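Local structure of KLLA0B12012p (Kluyveromyces lactis, 6Y3P) at residues Cys223-Leu227 against Pro321-Glu327; Lys137-Leu143 against Ile154-Thr159; Ile296-Ile300 against Asp338-Lys342; Ala210-Lys214 against Pro241-Val245. The protein is Pby1, a direct partner of the mRNA decapping enzyme Dcp2, seen here as its C-terminal ATP-grasp domain, which probably binds ATP. One frame throughout, in Å; residues are numbered along the deposited sequence.

Interaction 1: residues Cys223-Leu227 against Pro321-Glu327; sequences CSGDL and PLKNSLE
Cys223 and Glu327 form an antiparallel hydrogen-bonded pair at the paired ends of strands 215-224 and 326-335: Cys223 N reaches Glu327 O at 2.8 Å, and Glu327 N returns to Cys223 O. Ser224 and Leu326 follow as a non-hydrogen-bonded pair, and a third bond runs from Gly225 N to Ser325 O at 2.8 Å. Beyond it the chain 322-325 folds into a type I turn. Gly225, at positive phi, passes so close to it that its CA lies 3.3 Å from Leu322 O.

Asp226 lies against Pro321. With CG anti to the backbone N (chi1 -171°), the carboxylate carbon comes to 3.9 Å from Pro321 CB, while OD2 sits 3.2 Å from Pro321 O, an approach of two acceptors without a hydrogen bond. Leu227, which follows a cis peptide, meets the same ring at about a right angle, its CD1 3.9 Å from Pro321 CB. Replacing Asp226 by alanine would remove the carboxylate and would probably leave a gap beside Pro321 CB.

Glu327 carries its carboxylate away from Cys223 to a salt bridge with Arg77, and Ser325 OG bonds to Ser73 O. The arrangement is that of neighbouring strands in the six-stranded antiparallel sheet of an ATP-grasp domain of the tubulin-tyrosine ligase family, here where the pairing gives way to turns.

Interaction 2: residues Lys137-Leu143 against Ile154-Thr159; sequences KEKWWIL and IRIFKT
Lys158 lays its side chain over one face of the Trp140 indole, CD standing 3.5 Å from the centroid of the five-membered ring, almost on its normal. The chain then bends at chi3 and chi4, which carries Lys158 NZ above the six-membered ring of Trp140, 3.5 Å from that centroid, in a cation-pi contact. Ile156 CG2 meets the same indole at its edge, 3.8 Å from Trp140 CE3, and His202 stacks on the indole from outside the hairpin.

On the face bearing Trp141, Leu143, Arg155 and Phe157, Trp141 CB sits over the Phe157 ring, 3.4 Å from CZ. The indole and phenyl planes are near parallel, 26° apart, but offset so that little of one ring lies over the other. Leu143 CB packs against CE1 of the phenyl. Helix 160-171 covers this side with Leu163 and Phe167. On the other face, Ile142 CD1 lies between Ile156 CG1 at 3.6 Å and Ile154 CD1 at 3.8 Å.

The strands 140-143 and 154-157 run antiparallel, joined by four backbone bonds; Leu143 N to Arg155 O is the straightest, at 173°. Arg155 forms a salt bridge with Asp252 through NE, and its NH1 bonds Ser169 OG of helix 160-171. The hairpin thus combines a largely apolar face, with Arg155 at its margin, with a lysine whose methylenes and ammonium both rest on one indole, so the positive charge is probably stabilised by the pi cloud.

Interaction 3: residues Ile296-Ile300 against Asp338-Lys342; sequences IRTQI and DYQVK
Two hydrogen bonds from the side-chain amide of Gln299 carry the polar part of this contact between helix 290-313 and the start of strand 341-347. Gln299 NE2 donates to Tyr339 O at 2.8 Å, with the acceptor in the amide plane and the bond nearly straight at 165°. Gln299 OE1 accepts from Val341 N at 2.9 Å, the donor standing above the carbonyl plane. The Gln299 chain is extended beyond CG, with CG anti to the carbonyl carbon (chi1 -63°), which brings the amide up to the backbone of 339-341. NE2 also makes a weak bond back to Glu295 O, one helical turn earlier.

Close by, the amide of Gln340 lies with its plane only 9° from that of Gln299, though the two chains cross at about a right angle. Gln299 OE1 and Gln340 OE1 lie 3.3 Å apart, two acceptors, and Gln340 NE2 is instead engaged by Asp338 O at 2.9 Å, a bond within its own loop.

The apolar part centres on Val341, which points at the helix. Val341 CG1 touches Ile296 CG2 at 3.8 Å and, more loosely, Ile300 CG1; Val341 CG2 packs on Gln299 CB at 3.8 Å. Ile296 CD1 reaches the edge of the Tyr339 ring and its CB. Phe333 of the adjacent strand 326-335 touches Ile300 and Val341 and adds to this apolar patch.

One glutamine amide thus serves a backbone carbonyl and a backbone N-H two residues apart, which fixes its rotation and ties the helix to the chain entering the strand through donor and acceptor together.

Interaction 4: residues Ala210-Lys214 against Pro241-Val245; sequences AHGRK and PNKFV
Gly212 O accepts a bond from Phe244 N at 2.9 Å, joining two irregular segments whose end-to-end directions lie 84° apart and whose nearest CA atoms, those of Arg213 and Lys243, are 4.4 Å from each other. The bond is straight, at 168°, with the donor tilted from the carbonyl plane, and Phe244 CB packs against the same oxygen.

Lys243 runs its side chain alongside the turn. Its CG and CD pass close to His211 O, with CG at 3.2 Å, before a bend at chi4 turns Lys243 NZ back to make a weak hydrogen bond to His211 O at 3.4 Å. Lys243 NZ also lies 3.4 Å from His211 CB.

Residues 210-213 form a type I' beta turn, in which both His211 and Gly212 have positive phi. This turn precedes strand 215-224, whereas 241-245 follows strand 228-239, so the contact gathers the loops at one end of two antiparallel neighbours in the sheet of the ATP-grasp domain, at the protein surface.

Arg213 reaches across to the other loop. Arg213 CG touches Asn242 O at 3.5 Å, and the bend at chi3 (71°) brings Arg213 NE to Pro241 O in a weak bond of 3.3 Å, the carbonyl lying at the edge of the guanidinium. A leucine in its place would probably leave Pro241 O without this N-H partner and the 241-242 backbone less firmly held. Phe239 of strand 228-239 lies against Arg213. A water is shared between the segments, accepting from Lys214 N and donating to Asn242 O at 2.7 Å, while Phe244 packs against Pro204 and Leu206.

All four contacts belong to the tubulin-tyrosine ligase-like part of this ATP-grasp domain. Interaction 2, the hairpin of its five-stranded sheet, closes first along the chain; interaction 4 follows, and its segments alternate with those of interaction 1, which in turn alternate with those of interaction 3. Interactions 1 and 3 share the six-stranded antiparallel sheet through neighbouring strands 326-335 and 341-347, with centres 26 Å apart. Interactions 2 and 4 lie 38 and 39 Å from interaction 1, centre to centre, across the middle of the chain. Interaction 3 stands between, its nearest atoms about 5 Å from interaction 2. The contacts thus join strands of the two antiparallel sheets, helix 290-313 and surface loops in separate parts of one domain.

Interaction 1: residues Cys223-Leu227 against Pro321-Glu327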
loop_
_atom_site.group_PDB
_atom_site.type_symbol
_atom_site.label_atom_id
_atom_site.label_comp_id
_atom_site.label_asym_id
_atom_site.label_seq_id
_atom_site.Cartn_x
_atom_site.Cartn_y
_atom_site.Cartn_z
ATOM N N CYS A 223 7.961 -0.981 -8.832
ATOM C CA CYS A 223 9.400 -0.998 -8.600
ATOM C C CYS A 223 9.968 -1.816 -9.689
ATOM O O CYS A 223 9.463 -2.896 -9.941
ATOM C CB CYS A 223 9.744 -1.604 -7.247
ATOM S SG CYS A 223 9.509 -0.467 -5.884
ATOM N N SER A 224 11.030 -1.343 -10.299
ATOM C CA SER A 224 11.714 -2.065 -11.364
ATOM C C SER A 224 13.231 -2.150 -11.095
ATOM O O SER A 224 13.874 -1.119 -10.917
ATOM C CB SER A 224 11.444 -1.398 -12.708
ATOM O OG SER A 224 12.106 -2.139 -13.718
ATOM N N GLY A 225 13.758 -3.376 -11.062
ATOM C CA GLY A 225 15.174 -3.687 -10.866
ATOM C C GLY A 225 15.774 -3.139 -9.587
ATOM O O GLY A 225 15.095 -3.100 -8.558
ATOM N N ASP A 226 17.063 -2.682 -9.661
ATOM C CA ASP A 226 17.783 -2.098 -8.531
ATOM C C ASP A 226 18.352 -0.688 -8.838
ATOM O O ASP A 226 19.536 -0.555 -9.135
ATOM C CB ASP A 226 18.869 -3.059 -8.003
ATOM C CG ASP A 226 19.559 -2.664 -6.699
ATOM O OD1 ASP A 226 19.522 -1.453 -6.334
ATOM O OD2 ASP A 226 20.216 -3.542 -6.088
ATOM N N LEU A 227 17.564 0.385 -8.667
ATOM C CA LEU A 227 16.146 0.419 -8.345
ATOM C C LEU A 227 15.545 1.630 -9.004
ATOM O O LEU A 227 16.086 2.732 -8.886
ATOM C CB LEU A 227 15.917 0.513 -6.816
ATOM C CG LEU A 227 14.455 0.726 -6.325
ATOM C CD1 LEU A 227 13.667 -0.591 -6.306
ATOM C CD2 LEU A 227 14.436 1.337 -4.942
ATOM N N PRO A 321 16.346 -4.722 -3.091
ATOM C CA PRO A 321 16.017 -4.752 -4.517
ATOM C C PRO A 321 16.937 -5.680 -5.315
ATOM O O PRO A 321 18.143 -5.725 -5.097
ATOM C CB PRO A 321 16.134 -3.283 -4.951
ATOM C CG PRO A 321 16.327 -2.494 -3.677
ATOM C CD PRO A 321 16.963 -3.432 -2.724
ATOM N N LEU A 322 16.322 -6.466 -6.197
ATOM C CA LEU A 322 16.960 -7.387 -7.117
ATOM C C LEU A 322 16.868 -6.791 -8.505
ATOM O O LEU A 322 15.803 -6.309 -8.904
ATOM C CB LEU A 322 16.221 -8.747 -7.106
ATOM C CG LEU A 322 16.624 -9.804 -6.077
ATOM C CD1 LEU A 322 18.132 -9.912 -5.942
ATOM C CD2 LEU A 322 15.944 -9.567 -4.734
ATOM N N LYS A 323 17.954 -6.898 -9.258
ATOM C CA LYS A 323 18.103 -6.429 -10.638
ATOM C C LYS A 323 17.098 -7.118 -11.601
ATOM O O LYS A 323 16.619 -6.511 -12.555
ATOM C CB LYS A 323 19.564 -6.691 -11.088
ATOM C CG LYS A 323 19.953 -6.098 -12.438
ATOM C CD LYS A 323 20.592 -4.725 -12.332
ATOM C CE LYS A 323 20.288 -3.886 -13.548
ATOM N NZ LYS A 323 20.237 -2.440 -13.210
ATOM N N ASN A 324 16.794 -8.376 -11.342
ATOM C CA ASN A 324 15.934 -9.189 -12.192
ATOM C C ASN A 324 14.477 -9.266 -11.692
ATOM O O ASN A 324 13.704 -10.115 -12.123
ATOM C CB ASN A 324 16.572 -10.594 -12.394
ATOM C CG ASN A 324 16.932 -11.329 -11.128
ATOM O OD1 ASN A 324 17.235 -10.751 -10.070
ATOM N ND2 ASN A 324 16.946 -12.633 -11.221
ATOM N N SER A 325 14.098 -8.366 -10.805
ATOM C CA SER A 325 12.730 -8.316 -10.300
ATOM C C SER A 325 12.072 -7.018 -10.690
ATOM O O SER A 325 12.753 -6.028 -10.927
ATOM C CB SER A 325 12.710 -8.412 -8.779
ATOM O OG SER A 325 13.250 -9.634 -8.324
ATOM N N LEU A 326 10.750 -7.041 -10.753
ATOM C CA LEU A 326 9.871 -5.886 -10.846
ATOM C C LEU A 326 8.665 -6.229 -9.996
ATOM O O LEU A 326 8.415 -7.406 -9.765
ATOM C CB LEU A 326 9.476 -5.399 -12.272
ATOM C CG LEU A 326 8.618 -6.286 -13.188
ATOM C CD1 LEU A 326 7.139 -6.324 -12.746
ATOM C CD2 LEU A 326 8.666 -5.738 -14.572
ATOM N N GLU A 327 7.955 -5.243 -9.495
ATOM C CA GLU A 327 6.770 -5.532 -8.708
ATOM C C GLU A 327 5.852 -4.342 -8.681
ATOM O O GLU A 327 6.319 -3.232 -8.460
ATOM C CB GLU A 327 7.106 -6.005 -7.271
ATOM C CG GLU A 327 5.885 -6.588 -6.566
ATOM C CD GLU A 327 6.075 -7.336 -5.262
ATOM O OE1 GLU A 327 7.235 -7.664 -4.930
ATOM O OE2 GLU A 327 5.060 -7.595 -4.572
#

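Interaction 2: residues Lys137-Leu143 against Ile154-Thr159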
loop_
_atom_site.group_PDB
_atom_site.type_symbol
_atom_site.label_atom_id
_atom_site.label_comp_id
_atom_site.label_asym_id
_atom_site.label_seq_id
_atom_site.Cartn_x
_atom_site.Cartn_y
_atom_site.Cartn_z
ATOM N N LYS A 137 -0.069 14.340 22.805
ATOM C CA LYS A 137 -1.461 14.804 22.722
ATOM C C LYS A 137 -1.825 15.567 21.408
ATOM O O LYS A 137 -2.757 16.386 21.391
ATOM C CB LYS A 137 -1.830 15.637 23.976
ATOM C CG LYS A 137 -1.752 14.865 25.304
ATOM C CD LYS A 137 -2.661 15.462 26.392
ATOM C CE LYS A 137 -1.959 16.424 27.328
ATOM N NZ LYS A 137 -2.144 17.844 26.925
ATOM N N GLU A 138 -1.147 15.219 20.302
ATOM C CA GLU A 138 -1.328 15.866 18.995
ATOM C C GLU A 138 -2.206 15.087 18.013
ATOM O O GLU A 138 -2.521 15.632 16.953
ATOM C CB GLU A 138 0.044 16.129 18.325
ATOM C CG GLU A 138 1.011 16.986 19.131
ATOM C CD GLU A 138 1.867 17.942 18.322
ATOM O OE1 GLU A 138 2.489 17.502 17.327
ATOM O OE2 GLU A 138 1.926 19.137 18.696
ATOM N N LYS A 139 -2.570 13.820 18.324
ATOM C CA LYS A 139 -3.304 12.958 17.393
ATOM C C LYS A 139 -4.509 12.250 17.965
ATOM O O LYS A 139 -4.634 12.129 19.186
ATOM C CB LYS A 139 -2.340 11.890 16.830
ATOM C CG LYS A 139 -1.361 12.428 15.810
ATOM C CD LYS A 139 -0.152 11.547 15.656
ATOM C CE LYS A 139 0.980 12.320 15.017
ATOM N NZ LYS A 139 2.162 11.463 14.762
ATOM N N TRP A 140 -5.376 11.728 17.062
ATOM C CA TRP A 140 -6.532 10.890 17.393
ATOM C C TRP A 140 -6.080 9.455 17.192
ATOM O O TRP A 140 -5.132 9.188 16.436
ATOM C CB TRP A 140 -7.762 11.200 16.524
ATOM C CG TRP A 140 -8.309 12.588 16.717
ATOM C CD1 TRP A 140 -7.652 13.767 16.515
ATOM C CD2 TRP A 140 -9.617 12.933 17.185
ATOM N NE1 TRP A 140 -8.471 14.824 16.829
ATOM C CE2 TRP A 140 -9.688 14.342 17.229
ATOM C CE3 TRP A 140 -10.734 12.187 17.584
ATOM C CZ2 TRP A 140 -10.848 15.018 17.614
ATOM C CZ3 TRP A 140 -11.872 12.857 17.997
ATOM C CH2 TRP A 140 -11.920 14.255 18.014
ATOM N N TRP A 141 -6.700 8.534 17.927
ATOM C CA TRP A 141 -6.271 7.150 17.903
ATOM C C TRP A 141 -7.437 6.250 17.946
ATOM O O TRP A 141 -8.519 6.604 18.420
ATOM C CB TRP A 141 -5.363 6.835 19.121
ATOM C CG TRP A 141 -4.134 7.670 19.189
ATOM C CD1 TRP A 141 -3.998 8.878 19.807
ATOM C CD2 TRP A 141 -2.907 7.435 18.486
ATOM N NE1 TRP A 141 -2.752 9.407 19.541
ATOM C CE2 TRP A 141 -2.052 8.525 18.755
ATOM C CE3 TRP A 141 -2.422 6.374 17.707
ATOM C CZ2 TRP A 141 -0.721 8.560 18.311
ATOM C CZ3 TRP A 141 -1.113 6.424 17.240
ATOM C CH2 TRP A 141 -0.278 7.504 17.547
ATOM N N ILE A 142 -7.202 5.057 17.498
ATOM C CA ILE A 142 -8.208 4.038 17.536
ATOM C C ILE A 142 -7.602 2.780 18.177
ATOM O O ILE A 142 -6.433 2.458 17.929
ATOM C CB ILE A 142 -8.833 3.907 16.127
ATOM C CG1 ILE A 142 -10.283 3.537 16.247
ATOM C CG2 ILE A 142 -8.065 3.019 15.135
ATOM C CD1 ILE A 142 -11.022 4.215 15.323
ATOM N N LEU A 143 -8.343 2.190 19.136
ATOM C CA LEU A 143 -7.961 0.972 19.844
ATOM C C LEU A 143 -8.702 -0.193 19.169
ATOM O O LEU A 143 -9.899 -0.369 19.386
ATOM C CB LEU A 143 -8.279 1.064 21.346
ATOM C CG LEU A 143 -7.981 -0.209 22.172
ATOM C CD1 LEU A 143 -6.480 -0.432 22.373
ATOM C CD2 LEU A 143 -8.729 -0.200 23.481
ATOM N N ILE A 154 -13.903 -1.531 18.132
ATOM C CA ILE A 154 -12.832 -0.552 17.937
ATOM C C ILE A 154 -13.313 0.844 18.459
ATOM O O ILE A 154 -14.362 1.344 18.042
ATOM C CB ILE A 154 -12.170 -0.544 16.511
ATOM C CG1 ILE A 154 -12.879 0.368 15.502
ATOM C CG2 ILE A 154 -12.013 -1.969 15.938
ATOM C CD1 ILE A 154 -12.037 0.743 14.256
ATOM N N ARG A 155 -12.562 1.412 19.431
ATOM C CA ARG A 155 -12.879 2.666 20.111
ATOM C C ARG A 155 -11.846 3.796 19.914
ATOM O O ARG A 155 -10.636 3.553 19.867
ATOM C CB ARG A 155 -13.120 2.407 21.608
ATOM C CG ARG A 155 -14.378 1.583 21.888
ATOM C CD ARG A 155 -14.682 1.451 23.366
ATOM N NE ARG A 155 -15.077 2.725 23.976
ATOM C CZ ARG A 155 -15.380 2.892 25.264
ATOM N NH1 ARG A 155 -15.349 1.862 26.101
ATOM N NH2 ARG A 155 -15.712 4.092 25.722
ATOM N N ILE A 156 -12.355 5.036 19.819
ATOM C CA ILE A 156 -11.578 6.269 19.640
ATOM C C ILE A 156 -11.188 6.871 20.990
ATOM O O ILE A 156 -11.963 6.813 21.960
ATOM C CB ILE A 156 -12.351 7.299 18.740
ATOM C CG1 ILE A 156 -12.495 6.743 17.339
ATOM C CG2 ILE A 156 -11.636 8.666 18.641
ATOM C CD1 ILE A 156 -13.455 7.450 16.523
ATOM N N PHE A 157 -10.003 7.482 21.029
ATOM C CA PHE A 157 -9.454 8.193 22.183
ATOM C C PHE A 157 -8.338 9.117 21.716
ATOM O O PHE A 157 -7.843 8.973 20.594
ATOM C CB PHE A 157 -8.919 7.195 23.217
ATOM C CG PHE A 157 -7.689 6.431 22.777
ATOM C CD1 PHE A 157 -7.806 5.271 22.012
ATOM C CD2 PHE A 157 -6.415 6.849 23.164
ATOM C CE1 PHE A 157 -6.675 4.563 21.609
ATOM C CE2 PHE A 157 -5.287 6.124 22.789
ATOM C CZ PHE A 157 -5.423 4.979 22.017
ATOM N N LYS A 158 -7.902 10.025 22.584
ATOM C CA LYS A 158 -6.785 10.929 22.306
ATOM C C LYS A 158 -5.738 10.905 23.420
ATOM O O LYS A 158 -4.578 11.194 23.148
ATOM C CB LYS A 158 -7.271 12.365 22.083
ATOM C CG LYS A 158 -7.931 12.602 20.726
ATOM C CD LYS A 158 -7.744 14.050 20.244
ATOM C CE LYS A 158 -8.612 15.066 20.956
ATOM N NZ LYS A 158 -10.062 14.757 20.836
ATOM N N THR A 159 -6.136 10.592 24.672
ATOM C CA THR A 159 -5.221 10.588 25.829
ATOM C C THR A 159 -5.109 9.231 26.575
ATOM O O THR A 159 -5.995 8.366 26.479
ATOM C CB THR A 159 -5.594 11.716 26.814
ATOM O OG1 THR A 159 -6.841 11.405 27.425
ATOM C CG2 THR A 159 -5.694 13.091 26.139
#

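Interaction 3: residues Ile296-Ile300 against Asp338-Lys342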
loop_
_atom_site.group_PDB
_atom_site.type_symbol
_atom_site.label_atom_id
_atom_site.label_comp_id
_atom_site.label_asym_id
_atom_site.label_seq_id
_atom_site.Cartn_x
_atom_site.Cartn_y
_atom_site.Cartn_z
ATOM N N ILE A 296 -2.193 16.522 -4.086
ATOM C CA ILE A 296 -2.333 15.164 -3.568
ATOM C C ILE A 296 -1.340 14.229 -4.341
ATOM O O ILE A 296 -0.727 13.328 -3.754
ATOM C CB ILE A 296 -3.827 14.725 -3.649
ATOM C CG1 ILE A 296 -4.639 15.365 -2.497
ATOM C CG2 ILE A 296 -3.998 13.198 -3.654
ATOM C CD1 ILE A 296 -6.285 15.357 -2.699
ATOM N N ARG A 297 -1.174 14.474 -5.647
ATOM C CA ARG A 297 -0.265 13.676 -6.468
ATOM C C ARG A 297 1.184 13.961 -6.041
ATOM O O ARG A 297 1.959 13.036 -5.862
ATOM C CB ARG A 297 -0.463 14.013 -7.949
ATOM C CG ARG A 297 -1.128 12.911 -8.740
ATOM C CD ARG A 297 -1.654 13.432 -10.056
ATOM N NE ARG A 297 -3.074 13.119 -10.141
ATOM C CZ ARG A 297 -4.025 13.977 -10.489
ATOM N NH1 ARG A 297 -3.712 15.223 -10.840
ATOM N NH2 ARG A 297 -5.295 13.596 -10.504
ATOM N N THR A 298 1.525 15.239 -5.853
ATOM C CA THR A 298 2.845 15.694 -5.409
ATOM C C THR A 298 3.190 15.030 -4.076
ATOM O O THR A 298 4.212 14.349 -4.012
ATOM C CB THR A 298 2.871 17.211 -5.447
ATOM O OG1 THR A 298 2.634 17.551 -6.816
ATOM C CG2 THR A 298 4.216 17.810 -4.974
ATOM N N GLN A 299 2.292 15.120 -3.069
ATOM C CA GLN A 299 2.460 14.425 -1.768
ATOM C C GLN A 299 2.651 12.927 -1.932
ATOM O O GLN A 299 3.505 12.351 -1.256
ATOM C CB GLN A 299 1.247 14.620 -0.853
ATOM C CG GLN A 299 0.975 16.048 -0.427
ATOM C CD GLN A 299 -0.328 16.105 0.326
ATOM O OE1 GLN A 299 -0.429 15.624 1.464
ATOM N NE2 GLN A 299 -1.362 16.678 -0.309
ATOM N N ILE A 300 1.878 12.289 -2.832
ATOM C CA ILE A 300 1.986 10.834 -3.054
ATOM C C ILE A 300 3.387 10.453 -3.590
ATOM O O ILE A 300 4.018 9.518 -3.083
ATOM C CB ILE A 300 0.806 10.288 -3.914
ATOM C CG1 ILE A 300 -0.454 10.169 -3.027
ATOM C CG2 ILE A 300 1.161 8.924 -4.559
ATOM C CD1 ILE A 300 -1.839 10.081 -3.733
ATOM N N ASP A 338 -8.206 18.687 4.600
ATOM C CA ASP A 338 -7.237 19.720 4.193
ATOM C C ASP A 338 -6.414 19.257 3.019
ATOM O O ASP A 338 -5.386 19.862 2.738
ATOM C CB ASP A 338 -6.324 20.153 5.356
ATOM C CG ASP A 338 -7.096 20.660 6.551
ATOM O OD1 ASP A 338 -8.021 21.482 6.354
ATOM O OD2 ASP A 338 -6.801 20.208 7.683
ATOM N N TYR A 339 -6.892 18.194 2.308
ATOM C CA TYR A 339 -6.281 17.580 1.125
ATOM C C TYR A 339 -4.871 17.045 1.416
ATOM O O TYR A 339 -4.034 16.994 0.526
ATOM C CB TYR A 339 -6.324 18.520 -0.110
ATOM C CG TYR A 339 -7.696 19.114 -0.361
ATOM C CD1 TYR A 339 -8.069 20.326 0.215
ATOM C CD2 TYR A 339 -8.619 18.469 -1.185
ATOM C CE1 TYR A 339 -9.328 20.872 0.001
ATOM C CE2 TYR A 339 -9.891 18.998 -1.395
ATOM C CZ TYR A 339 -10.237 20.204 -0.804
ATOM O OH TYR A 339 -11.463 20.769 -1.021
ATOM N N GLN A 340 -4.647 16.583 2.665
ATOM C CA GLN A 340 -3.395 15.982 3.117
ATOM C C GLN A 340 -3.501 14.468 3.060
ATOM O O GLN A 340 -4.481 13.901 3.547
ATOM C CB GLN A 340 -3.000 16.479 4.528
ATOM C CG GLN A 340 -2.774 18.014 4.656
ATOM C CD GLN A 340 -1.952 18.568 3.513
ATOM O OE1 GLN A 340 -0.753 18.316 3.404
ATOM N NE2 GLN A 340 -2.593 19.268 2.584
ATOM N N VAL A 341 -2.513 13.812 2.442
ATOM C CA VAL A 341 -2.514 12.349 2.335
ATOM C C VAL A 341 -1.850 11.691 3.547
ATOM O O VAL A 341 -0.943 12.233 4.156
ATOM C CB VAL A 341 -1.945 11.764 0.994
ATOM C CG1 VAL A 341 -2.501 12.479 -0.237
ATOM C CG2 VAL A 341 -0.422 11.749 0.975
ATOM N N LYS A 342 -2.284 10.490 3.854
ATOM C CA LYS A 342 -1.704 9.737 4.932
ATOM C C LYS A 342 -1.563 8.321 4.495
ATOM O O LYS A 342 -2.547 7.700 4.124
ATOM C CB LYS A 342 -2.468 9.941 6.266
ATOM C CG LYS A 342 -1.757 11.014 7.122
ATOM C CD LYS A 342 -2.646 11.713 8.146
ATOM C CE LYS A 342 -1.902 12.743 8.990
ATOM N NZ LYS A 342 -0.889 12.138 9.918
#

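Interaction 4: residues Ala210-Lys214 against Pro241-Val245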
loop_
_atom_site.group_PDB
_atom_site.type_symbol
_atom_site.label_atom_id
_atom_site.label_comp_id
_atom_site.label_asym_id
_atom_site.label_seq_id
_atom_site.Cartn_x
_atom_site.Cartn_y
_atom_site.Cartn_z
ATOM N N ALA A 210 -20.100 12.362 -3.692
ATOM C CA ALA A 210 -20.079 11.037 -3.087
ATOM C C ALA A 210 -21.115 10.901 -1.946
ATOM O O ALA A 210 -21.087 9.916 -1.212
ATOM C CB ALA A 210 -18.693 10.752 -2.550
ATOM N N HIS A 211 -21.998 11.900 -1.778
ATOM C CA HIS A 211 -23.004 11.964 -0.716
ATOM C C HIS A 211 -22.403 11.713 0.690
ATOM O O HIS A 211 -22.939 10.912 1.455
ATOM C CB HIS A 211 -24.201 11.052 -1.012
ATOM C CG HIS A 211 -24.860 11.340 -2.322
ATOM N ND1 HIS A 211 -24.303 10.914 -3.521
ATOM C CD2 HIS A 211 -26.004 12.003 -2.587
ATOM C CE1 HIS A 211 -25.127 11.326 -4.466
ATOM N NE2 HIS A 211 -26.160 11.992 -3.953
ATOM N N GLY A 212 -21.280 12.385 0.974
ATOM C CA GLY A 212 -20.579 12.373 2.258
ATOM C C GLY A 212 -19.954 11.074 2.716
ATOM O O GLY A 212 -19.736 10.866 3.913
ATOM N N ARG A 213 -19.684 10.192 1.767
ATOM C CA ARG A 213 -19.049 8.904 1.986
ATOM C C ARG A 213 -17.544 9.157 1.859
ATOM O O ARG A 213 -17.112 9.853 0.927
ATOM C CB ARG A 213 -19.526 7.903 0.919
ATOM C CG ARG A 213 -21.006 7.500 1.060
ATOM C CD ARG A 213 -21.579 6.980 -0.249
ATOM N NE ARG A 213 -21.044 5.669 -0.609
ATOM C CZ ARG A 213 -20.445 5.370 -1.759
ATOM N NH1 ARG A 213 -20.292 6.297 -2.699
ATOM N NH2 ARG A 213 -19.993 4.142 -1.980
ATOM N N LYS A 214 -16.760 8.662 2.827
ATOM C CA LYS A 214 -15.308 8.849 2.828
ATOM C C LYS A 214 -14.643 7.899 1.832
ATOM O O LYS A 214 -15.258 6.928 1.393
ATOM C CB LYS A 214 -14.717 8.677 4.247
ATOM C CG LYS A 214 -14.646 7.242 4.735
ATOM C CD LYS A 214 -13.580 7.048 5.817
ATOM C CE LYS A 214 -13.754 5.751 6.596
ATOM N NZ LYS A 214 -13.615 4.531 5.741
ATOM N N PRO A 241 -19.365 2.339 2.041
ATOM C CA PRO A 241 -20.787 2.205 1.642
ATOM C C PRO A 241 -21.749 3.247 2.229
ATOM O O PRO A 241 -22.674 3.715 1.546
ATOM C CB PRO A 241 -21.150 0.784 2.099
ATOM C CG PRO A 241 -20.218 0.490 3.222
ATOM C CD PRO A 241 -18.926 1.190 2.870
ATOM N N ASN A 242 -21.510 3.625 3.484
ATOM C CA ASN A 242 -22.360 4.534 4.227
ATOM C C ASN A 242 -21.775 5.937 4.400
ATOM O O ASN A 242 -20.568 6.132 4.263
ATOM C CB ASN A 242 -22.704 3.884 5.575
ATOM C CG ASN A 242 -23.275 2.478 5.421
ATOM O OD1 ASN A 242 -22.654 1.478 5.830
ATOM N ND2 ASN A 242 -24.426 2.365 4.738
ATOM N N LYS A 243 -22.650 6.921 4.663
ATOM C CA LYS A 243 -22.250 8.306 4.895
ATOM C C LYS A 243 -21.446 8.356 6.190
ATOM O O LYS A 243 -21.797 7.685 7.168
ATOM C CB LYS A 243 -23.472 9.243 4.987
ATOM C CG LYS A 243 -24.402 9.191 3.780
ATOM C CD LYS A 243 -25.283 10.449 3.688
ATOM C CE LYS A 243 -26.507 10.311 2.795
ATOM N NZ LYS A 243 -26.199 9.791 1.435
ATOM N N PHE A 244 -20.338 9.106 6.178
ATOM C CA PHE A 244 -19.483 9.237 7.351
ATOM C C PHE A 244 -20.201 9.942 8.510
ATOM O O PHE A 244 -20.813 11.001 8.331
ATOM C CB PHE A 244 -18.177 9.951 6.993
ATOM C CG PHE A 244 -17.170 10.003 8.116
ATOM C CD1 PHE A 244 -16.384 8.896 8.419
ATOM C CD2 PHE A 244 -16.999 11.166 8.866
ATOM C CE1 PHE A 244 -15.440 8.951 9.451
ATOM C CE2 PHE A 244 -16.057 11.220 9.897
ATOM C CZ PHE A 244 -15.285 10.113 10.183
ATOM N N VAL A 245 -20.172 9.304 9.681
ATOM C CA VAL A 245 -20.778 9.856 10.887
ATOM C C VAL A 245 -19.651 9.918 11.919
ATOM O O VAL A 245 -19.172 8.856 12.322
ATOM C CB VAL A 245 -22.022 9.055 11.396
ATOM C CG1 VAL A 245 -22.583 9.667 12.688
ATOM C CG2 VAL A 245 -23.117 8.970 10.328
HETATM O O HOH W 1 -18.193 7.169 4.994
#